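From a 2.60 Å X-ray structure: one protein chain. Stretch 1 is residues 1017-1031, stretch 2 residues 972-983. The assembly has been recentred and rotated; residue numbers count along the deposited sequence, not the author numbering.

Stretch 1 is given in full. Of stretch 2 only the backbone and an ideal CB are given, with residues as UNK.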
ATOM      1  N   ALA A1017     -15.697   2.091  53.888  1.00 42.12           N
ATOM      2  CA  ALA A1017     -15.355   3.229  54.727  1.00 37.10           C
ATOM      3  C   ALA A1017     -14.595   2.804  55.973  1.00 41.01           C
ATOM      4  O   ALA A1017     -14.678   1.659  56.417  1.00 41.59           O
ATOM      5  CB  ALA A1017     -16.601   4.001  55.107  1.00 32.17           C
ATOM      6  N   ILE A1018     -13.840   3.744  56.522  1.00 39.49           N
ATOM      7  CA  ILE A1018     -13.108   3.521  57.751  1.00 36.68           C
ATOM      8  C   ILE A1018     -13.407   4.690  58.671  1.00 41.97           C
ATOM      9  O   ILE A1018     -12.844   5.774  58.506  1.00 41.85           O
ATOM     10  CB  ILE A1018     -11.602   3.430  57.486  1.00 35.31           C
ATOM     11  CG1 ILE A1018     -11.321   2.309  56.487  1.00 36.26           C
ATOM     12  CG2 ILE A1018     -10.844   3.189  58.779  1.00 32.44           C
ATOM     13  CD1 ILE A1018      -9.926   2.337  55.928  1.00 45.38           C
ATOM     14  N   LYS A1019     -14.311   4.467  59.625  1.00 43.55           N
ATOM     15  CA  LYS A1019     -14.802   5.526  60.505  1.00 36.91           C
ATOM     16  C   LYS A1019     -14.162   5.475  61.891  1.00 41.56           C
ATOM     17  O   LYS A1019     -13.932   4.400  62.448  1.00 40.23           O
ATOM     18  CB  LYS A1019     -16.331   5.461  60.631  1.00 35.44           C
ATOM     19  CG  LYS A1019     -16.927   6.578  61.487  1.00 51.09           C
ATOM     20  CD  LYS A1019     -18.383   6.318  61.868  1.00 45.94           C
ATOM     21  CE  LYS A1019     -19.325   6.459  60.680  1.00 48.05           C
ATOM     22  NZ  LYS A1019     -20.752   6.371  61.115  1.00 53.60           N
ATOM     23  N   ILE A1020     -13.867   6.652  62.436  1.00 44.69           N
ATOM     24  CA  ILE A1020     -13.400   6.779  63.806  1.00 42.91           C
ATOM     25  C   ILE A1020     -14.508   7.409  64.639  1.00 47.22           C
ATOM     26  O   ILE A1020     -14.931   8.526  64.362  1.00 52.55           O
ATOM     27  CB  ILE A1020     -12.141   7.653  63.886  1.00 44.52           C
ATOM     28  CG1 ILE A1020     -10.970   6.948  63.197  1.00 41.46           C
ATOM     29  CG2 ILE A1020     -11.798   7.964  65.327  1.00 41.15           C
ATOM     30  CD1 ILE A1020      -9.732   7.807  63.068  1.00 45.76           C
ATOM     31  N   ARG A1021     -14.991   6.673  65.637  1.00 50.61           N
ATOM     32  CA  ARG A1021     -16.055   7.148  66.522  1.00 47.10           C
ATOM     33  C   ARG A1021     -15.455   7.579  67.856  1.00 42.98           C
ATOM     34  O   ARG A1021     -14.283   7.311  68.133  1.00 40.54           O
ATOM     35  CB  ARG A1021     -17.113   6.057  66.742  1.00 49.19           C
ATOM     36  CG  ARG A1021     -18.134   5.893  65.608  1.00 42.68           C
ATOM     37  CD  ARG A1021     -18.599   4.438  65.485  1.00 34.31           C
ATOM     38  NE  ARG A1021     -18.720   3.792  66.795  1.00 47.29           N
ATOM     39  CZ  ARG A1021     -18.358   2.537  67.057  1.00 41.29           C
ATOM     40  NH1 ARG A1021     -17.851   1.773  66.101  1.00 42.65           N
ATOM     41  NH2 ARG A1021     -18.503   2.039  68.277  1.00 46.57           N
ATOM     42  N   THR A1022     -16.251   8.256  68.679  1.00 53.89           N
ATOM     43  CA  THR A1022     -15.744   8.782  69.948  1.00 59.83           C
ATOM     44  C   THR A1022     -16.503   8.259  71.175  1.00 52.52           C
ATOM     45  O   THR A1022     -16.238   8.690  72.299  1.00 48.26           O
ATOM     46  CB  THR A1022     -15.742  10.326  69.959  1.00 57.17           C
ATOM     47  OG1 THR A1022     -17.077  10.805  69.744  1.00 57.53           O
ATOM     48  CG2 THR A1022     -14.818  10.870  68.867  1.00 50.92           C
ATOM     49  N   ASP A1023     -17.431   7.331  70.947  1.00 50.21           N
ATOM     50  CA  ASP A1023     -18.268   6.768  72.008  1.00 47.46           C
ATOM     51  C   ASP A1023     -17.435   6.173  73.140  1.00 44.84           C
ATOM     52  O   ASP A1023     -16.554   5.348  72.903  1.00 46.25           O
ATOM     53  CB  ASP A1023     -19.203   5.693  71.441  1.00 41.57           C
ATOM     54  CG  ASP A1023     -20.016   6.186  70.250  1.00 55.94           C
ATOM     55  OD1 ASP A1023     -19.479   6.187  69.120  1.00 57.26           O
ATOM     56  OD2 ASP A1023     -21.194   6.560  70.438  1.00 56.28           O
ATOM     57  N   ALA A1024     -17.714   6.620  74.361  1.00 41.96           N
ATOM     58  CA  ALA A1024     -17.114   6.062  75.579  1.00 43.51           C
ATOM     59  C   ALA A1024     -15.592   6.193  75.684  1.00 40.80           C
ATOM     60  O   ALA A1024     -14.961   5.497  76.481  1.00 44.65           O
ATOM     61  CB  ALA A1024     -17.537   4.602  75.770  1.00 33.95           C
ATOM     62  N   THR A1025     -15.005   7.095  74.903  1.00 44.45           N
ATOM     63  CA  THR A1025     -13.551   7.257  74.905  1.00 48.83           C
ATOM     64  C   THR A1025     -13.040   7.955  76.164  1.00 50.92           C
ATOM     65  O   THR A1025     -13.609   8.957  76.612  1.00 48.50           O
ATOM     66  CB  THR A1025     -13.046   7.975  73.630  1.00 53.31           C
ATOM     67  OG1 THR A1025     -13.953   9.026  73.271  1.00 51.77           O
ATOM     68  CG2 THR A1025     -12.955   6.990  72.473  1.00 48.08           C
ATOM     69  N   ASN A1026     -11.966   7.409  76.730  1.00 48.51           N
ATOM     70  CA  ASN A1026     -11.435   7.884  78.006  1.00 52.26           C
ATOM     71  C   ASN A1026     -10.362   8.974  77.893  1.00 57.02           C
ATOM     72  O   ASN A1026      -9.677   9.293  78.871  1.00 56.18           O
ATOM     73  CB  ASN A1026     -10.934   6.703  78.848  1.00 47.18           C
ATOM     74  CG  ASN A1026      -9.806   5.934  78.183  1.00 47.33           C
ATOM     75  OD1 ASN A1026      -8.929   6.515  77.538  1.00 56.15           O
ATOM     76  ND2 ASN A1026      -9.818   4.618  78.349  1.00 43.43           N
ATOM     77  N   GLY A1027     -10.228   9.538  76.697  1.00 56.08           N
ATOM     78  CA  GLY A1027      -9.267  10.596  76.446  1.00 54.63           C
ATOM     79  C   GLY A1027      -9.466  11.241  75.086  1.00 57.08           C
ATOM     80  O   GLY A1027     -10.541  11.141  74.484  1.00 54.51           O
ATOM     81  N   TYR A1028      -8.423  11.906  74.598  1.00 55.71           N
ATOM     82  CA  TYR A1028      -8.484  12.598  73.314  1.00 58.60           C
ATOM     83  C   TYR A1028      -8.539  11.621  72.140  1.00 55.26           C
ATOM     84  O   TYR A1028      -7.800  10.635  72.103  1.00 51.43           O
ATOM     85  CB  TYR A1028      -7.281  13.534  73.151  1.00 67.01           C
ATOM     86  CG  TYR A1028      -7.423  14.858  73.867  1.00 63.52           C
ATOM     87  CD1 TYR A1028      -8.137  15.903  73.297  1.00 62.55           C
ATOM     88  CD2 TYR A1028      -6.838  15.069  75.110  1.00 67.72           C
ATOM     89  CE1 TYR A1028      -8.269  17.115  73.946  1.00 60.89           C
ATOM     90  CE2 TYR A1028      -6.967  16.279  75.767  1.00 67.18           C
ATOM     91  CZ  TYR A1028      -7.687  17.298  75.178  1.00 62.51           C
ATOM     92  OH  TYR A1028      -7.826  18.508  75.814  1.00 62.53           O
ATOM     93  N   VAL A1029      -9.410  11.908  71.178  1.00 50.86           N
ATOM     94  CA  VAL A1029      -9.517  11.083  69.977  1.00 53.50           C
ATOM     95  C   VAL A1029      -8.877  11.769  68.764  1.00 50.68           C
ATOM     96  O   VAL A1029      -9.352  12.801  68.305  1.00 53.79           O
ATOM     97  CB  VAL A1029     -10.992  10.737  69.663  1.00 47.95           C
ATOM     98  CG1 VAL A1029     -11.095   9.912  68.379  1.00 47.02           C
ATOM     99  CG2 VAL A1029     -11.620   9.994  70.827  1.00 53.29           C
ATOM    100  N   VAL A1030      -7.801  11.184  68.246  1.00 44.95           N
ATOM    101  CA  VAL A1030      -7.089  11.741  67.095  1.00 50.44           C
ATOM    102  C   VAL A1030      -7.494  11.059  65.785  1.00 47.35           C
ATOM    103  O   VAL A1030      -7.647   9.839  65.733  1.00 50.12           O
ATOM    104  CB  VAL A1030      -5.545  11.637  67.287  1.00 49.86           C
ATOM    105  CG1 VAL A1030      -4.798  11.888  65.982  1.00 49.88           C
ATOM    106  CG2 VAL A1030      -5.073  12.594  68.375  1.00 54.09           C
ATOM    107  N   ALA A1031      -7.679  11.856  64.736  1.00 46.82           N
ATOM    108  CA  ALA A1031      -7.911  11.342  63.386  1.00 47.29           C
ATOM    109  C   ALA A1031      -6.818  11.857  62.450  1.00 54.69           C
ATOM    110  O   ALA A1031      -6.600  13.065  62.360  1.00 54.91           O
ATOM    111  CB  ALA A1031      -9.292  11.763  62.878  1.00 37.15           C
ATOM    112  N   UNK A 972      -0.163  10.930  75.790  1.00 71.23           N
ATOM    113  CA  UNK A 972      -0.545  10.358  77.079  1.00 64.49           C
ATOM    114  C   UNK A 972      -1.963  10.796  77.416  1.00 61.21           C
ATOM    115  O   UNK A 972      -2.686  10.113  78.143  1.00 65.67           O
ATOM    116  CB  UNK A 972       0.430  10.779  78.181  1.00 64.49           C
ATOM    117  N   UNK A 973      -2.361  11.938  76.872  1.00 59.45           N
ATOM    118  CA  UNK A 973      -3.710  12.439  77.062  1.00 54.65           C
ATOM    119  C   UNK A 973      -4.668  11.838  76.042  1.00 63.71           C
ATOM    120  O   UNK A 973      -5.803  12.294  75.908  1.00 61.01           O
ATOM    121  CB  UNK A 973      -3.727  13.966  76.969  1.00 54.65           C
ATOM    122  N   UNK A 974      -4.204  10.821  75.319  1.00 64.84           N
ATOM    123  CA  UNK A 974      -5.034  10.156  74.320  1.00 58.34           C
ATOM    124  C   UNK A 974      -5.952   9.099  74.931  1.00 57.71           C
ATOM    125  O   UNK A 974      -5.632   8.497  75.961  1.00 53.10           O
ATOM    126  CB  UNK A 974      -4.146   9.512  73.253  1.00 58.34           C
ATOM    127  N   UNK A 975      -7.094   8.881  74.283  1.00 53.42           N
ATOM    128  CA  UNK A 975      -7.977   7.774  74.626  1.00 49.27           C
ATOM    129  C   UNK A 975      -7.291   6.438  74.330  1.00 55.53           C
ATOM    130  O   UNK A 975      -6.504   6.325  73.382  1.00 52.44           O
ATOM    131  CB  UNK A 975      -9.296   7.882  73.858  1.00 49.27           C
ATOM    132  N   UNK A 976      -7.587   5.432  75.150  1.00 52.63           N
ATOM    133  CA  UNK A 976      -6.986   4.108  75.005  1.00 49.71           C
ATOM    134  C   UNK A 976      -7.940   3.151  74.302  1.00 46.60           C
ATOM    135  O   UNK A 976      -7.570   2.028  73.950  1.00 45.69           O
ATOM    136  CB  UNK A 976      -6.591   3.547  76.373  1.00 49.71           C
ATOM    137  N   UNK A 977      -9.171   3.608  74.101  1.00 44.24           N
ATOM    138  CA  UNK A 977     -10.234   2.757  73.587  1.00 39.22           C
ATOM    139  C   UNK A 977     -10.989   3.405  72.434  1.00 42.26           C
ATOM    140  O   UNK A 977     -12.219   3.441  72.429  1.00 36.78           O
ATOM    141  CB  UNK A 977     -11.210   2.406  74.711  1.00 39.22           C
ATOM    142  N   UNK A 978     -10.249   3.909  71.452  1.00 43.30           N
ATOM    143  CA  UNK A 978     -10.871   4.555  70.305  1.00 40.50           C
ATOM    144  C   UNK A 978     -11.519   3.517  69.398  1.00 39.31           C
ATOM    145  O   UNK A 978     -10.825   2.660  68.849  1.00 37.84           O
ATOM    146  CB  UNK A 978      -9.842   5.376  69.526  1.00 40.50           C
ATOM    147  N   UNK A 979     -12.854   3.583  69.249  1.00 37.59           N
ATOM    148  CA  UNK A 979     -13.566   2.641  68.378  1.00 38.34           C
ATOM    149  C   UNK A 979     -13.405   3.003  66.903  1.00 39.98           C
ATOM    150  O   UNK A 979     -13.642   4.148  66.513  1.00 36.94           O
ATOM    151  CB  UNK A 979     -15.051   2.604  68.743  1.00 38.34           C
ATOM    152  N   UNK A 980     -12.987   2.031  66.096  1.00 39.49           N
ATOM    153  CA  UNK A 980     -12.802   2.240  64.666  1.00 37.62           C
ATOM    154  C   UNK A 980     -13.615   1.229  63.866  1.00 34.68           C
ATOM    155  O   UNK A 980     -13.481   0.023  64.064  1.00 34.85           O
ATOM    156  CB  UNK A 980     -11.320   2.142  64.297  1.00 37.62           C
ATOM    157  N   UNK A 981     -14.465   1.721  62.971  1.00 33.83           N
ATOM    158  CA  UNK A 981     -15.213   0.846  62.074  1.00 37.36           C
ATOM    159  C   UNK A 981     -14.503   0.697  60.741  1.00 37.82           C
ATOM    160  O   UNK A 981     -13.950   1.658  60.213  1.00 41.10           O
ATOM    161  CB  UNK A 981     -16.629   1.384  61.857  1.00 37.36           C
ATOM    162  N   UNK A 982     -14.516  -0.514  60.203  1.00 32.18           N
ATOM    163  CA  UNK A 982     -14.056  -0.745  58.847  1.00 33.41           C
ATOM    164  C   UNK A 982     -15.186  -1.405  58.069  1.00 33.17           C
ATOM    165  O   UNK A 982     -15.474  -2.585  58.264  1.00 32.82           O
ATOM    166  CB  UNK A 982     -12.791  -1.605  58.827  1.00 33.41           C
ATOM    167  N   UNK A 983     -15.848  -0.633  57.214  1.00 35.34           N
ATOM    168  CA  UNK A 983     -16.909  -1.182  56.380  1.00 33.82           C
ATOM    169  C   UNK A 983     -16.313  -1.651  55.063  1.00 33.61           C
ATOM    170  O   UNK A 983     -15.795  -0.857  54.292  1.00 35.03           O
ATOM    171  CB  UNK A 983     -18.013  -0.150  56.141  1.00 33.82           C
TER

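Position 972 has nothing of stretch 1 within 5.5 Å of its ideal CB. The contact sets no preference here. The residue is Thr972, and it makes no contact.

At 973 the CB points sideways and lies 3.8 Å from Tyr1028 CD2. The backbone is already engaged: Tyr1028 N donates to the carbonyl O of 973 at 3.0 Å. A small or medium side chain, polar or not, could lie beside the ring. It is Asn973, whose OD1 comes within 3.2 Å of Tyr1028 CD2.

At 974 the CB points away overall, though it is 4.0 Å from Tyr1028 O. A long side chain could run on toward Val1030; a short one would also be tolerated. Arg974 is found, with NE 3.5 Å from Val1030 CG2. Its NH1 gives a weak hydrogen bond to Asn973 OD1, 3.1 Å away.

Position 975 is tight. Its CB is 3.4 Å from Gly1027 N, 3.6 Å from Tyr1028 O and 3.8 Å from Thr1025 CB. Its N donates to Tyr1028 O at 2.9 Å in a nearly straight bond. Little room remains on this side, so a small residue suits. It is Ala975. The closeness is mutual: an ideal CB on Gly1027 would lie 2.7 Å from the N of 975, a clash.

At 976 the CB is 3.9 Å from Asn1026 ND2, a donor. Ser, Thr, Asn or Asp could offer an acceptor. Thr976 does: Asn1026 ND2 donates to its OG1 at 2.6 Å. The same amide also takes a bond, from Thr976 N to Asn1026 OD1 at 2.9 Å.

At 977 the turn from Thr1022 to Thr1025 offers Ala1024 O as an acceptor, and Asn1026 N lies beyond it as a donor. A side chain with both functions suits, such as Asn or perhaps Gln. Asn977 uses both ends. ND2 donates to Ala1024 O at 2.9 Å, and OD1 accepts from Asn1026 N at 3.1 Å.

At 978 the CB is 4.6 Å from Thr1025 CG2 and 4.8 Å from Val1029 CG1. Val, Ile or Leu would fit. Val978 places CG1 3.8 Å from both Ile1020 CG2 and Val1029 CG1.

At 979 phi is -77°, and the CB is 3.5 Å from Arg1021 NH2. The carbonyl O accepts from Arg1021 N at 3.0 Å. A compact apolar residue suits, proline included. Pro979 lays CB over one face of the guanidinium, and its CD is 3.6 Å from Thr1025 CG2.

From 980 the strands run antiparallel. The CB of 980 shares a face with Ile1018 and Ile1020, so a branched apolar residue suits. Val980 packs CG1 4.1 Å from Ile1018 CG2.

The CB of 981 is 4.4 Å from Arg1021 NH1, which favours an acid. Asp981 forms a salt bridge, OD1 to Arg1021 NH1 at 2.6 Å.

At 982 Ile1018 again invites an apolar chain. Val982 sets CG2 4.3 Å from Ile1018 CG2.

Position 983 pairs with Ala1017, and many residues would do. Thr983 N donates to Ala1017 O at 2.7 Å.

Stretch 2, residues 972-983: TNRATNVPVDVT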
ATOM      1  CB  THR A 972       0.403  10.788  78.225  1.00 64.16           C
ATOM      2  OG1 THR A 972       0.819  12.145  78.023  1.00 74.82           O
ATOM      3  CG2 THR A 972       1.631   9.886  78.274  1.00 61.16           C
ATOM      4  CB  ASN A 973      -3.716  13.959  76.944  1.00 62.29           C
ATOM      5  CG  ASN A 973      -3.090  14.433  75.655  1.00 69.57           C
ATOM      6  OD1 ASN A 973      -3.738  14.458  74.608  1.00 71.68           O
ATOM      7  ND2 ASN A 973      -1.818  14.797  75.718  1.00 71.60           N
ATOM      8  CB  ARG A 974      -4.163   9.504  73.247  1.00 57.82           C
ATOM      9  CG  ARG A 974      -3.986  10.332  71.995  1.00 63.33           C
ATOM     10  CD  ARG A 974      -3.124  11.545  72.259  1.00 72.26           C
ATOM     11  NE  ARG A 974      -2.794  12.247  71.023  1.00 72.60           N
ATOM     12  CZ  ARG A 974      -2.245  13.456  70.981  1.00 70.19           C
ATOM     13  NH1 ARG A 974      -1.973  14.101  72.108  1.00 72.81           N
ATOM     14  NH2 ARG A 974      -1.976  14.023  69.813  1.00 66.68           N
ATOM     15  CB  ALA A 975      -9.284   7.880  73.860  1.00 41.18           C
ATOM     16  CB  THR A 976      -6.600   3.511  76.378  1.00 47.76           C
ATOM     17  OG1 THR A 976      -7.765   3.403  77.206  1.00 44.45           O
ATOM     18  CG2 THR A 976      -5.590   4.391  77.076  1.00 45.05           C
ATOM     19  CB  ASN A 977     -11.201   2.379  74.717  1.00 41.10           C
ATOM     20  CG  ASN A 977     -11.813   3.596  75.400  1.00 45.30           C
ATOM     21  OD1 ASN A 977     -11.233   4.682  75.395  1.00 48.41           O
ATOM     22  ND2 ASN A 977     -12.994   3.417  75.982  1.00 34.61           N
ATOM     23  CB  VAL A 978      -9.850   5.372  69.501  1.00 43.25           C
ATOM     24  CG1 VAL A 978     -10.545   6.119  68.365  1.00 37.47           C
ATOM     25  CG2 VAL A 978      -9.113   6.334  70.420  1.00 40.19           C
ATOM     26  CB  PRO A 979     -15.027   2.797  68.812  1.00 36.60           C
ATOM     27  CG  PRO A 979     -15.118   4.181  69.327  1.00 39.09           C
ATOM     28  CD  PRO A 979     -13.779   4.493  69.947  1.00 40.64           C
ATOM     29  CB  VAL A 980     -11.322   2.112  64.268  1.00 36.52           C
ATOM     30  CG1 VAL A 980     -11.148   2.376  62.778  1.00 34.20           C
ATOM     31  CG2 VAL A 980     -10.474   3.070  65.087  1.00 32.31           C
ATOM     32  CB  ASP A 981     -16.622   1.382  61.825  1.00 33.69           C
ATOM     33  CG  ASP A 981     -17.471   1.371  63.065  1.00 41.51           C
ATOM     34  OD1 ASP A 981     -17.215   0.525  63.950  1.00 41.72           O
ATOM     35  OD2 ASP A 981     -18.391   2.211  63.159  1.00 51.24           O
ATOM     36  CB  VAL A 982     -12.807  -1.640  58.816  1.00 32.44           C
ATOM     37  CG1 VAL A 982     -12.403  -1.927  57.382  1.00 26.69           C
ATOM     38  CG2 VAL A 982     -11.668  -0.984  59.578  1.00 33.14           C
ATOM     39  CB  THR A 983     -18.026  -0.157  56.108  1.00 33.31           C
ATOM     40  OG1 THR A 983     -18.392   0.499  57.329  1.00 33.94           O
ATOM     41  CG2 THR A 983     -19.245  -0.845  55.517  1.00 30.13           C
TER
HETATM   42  O   HOH W   1     -14.550   3.120  73.476  1.00 39.41           O
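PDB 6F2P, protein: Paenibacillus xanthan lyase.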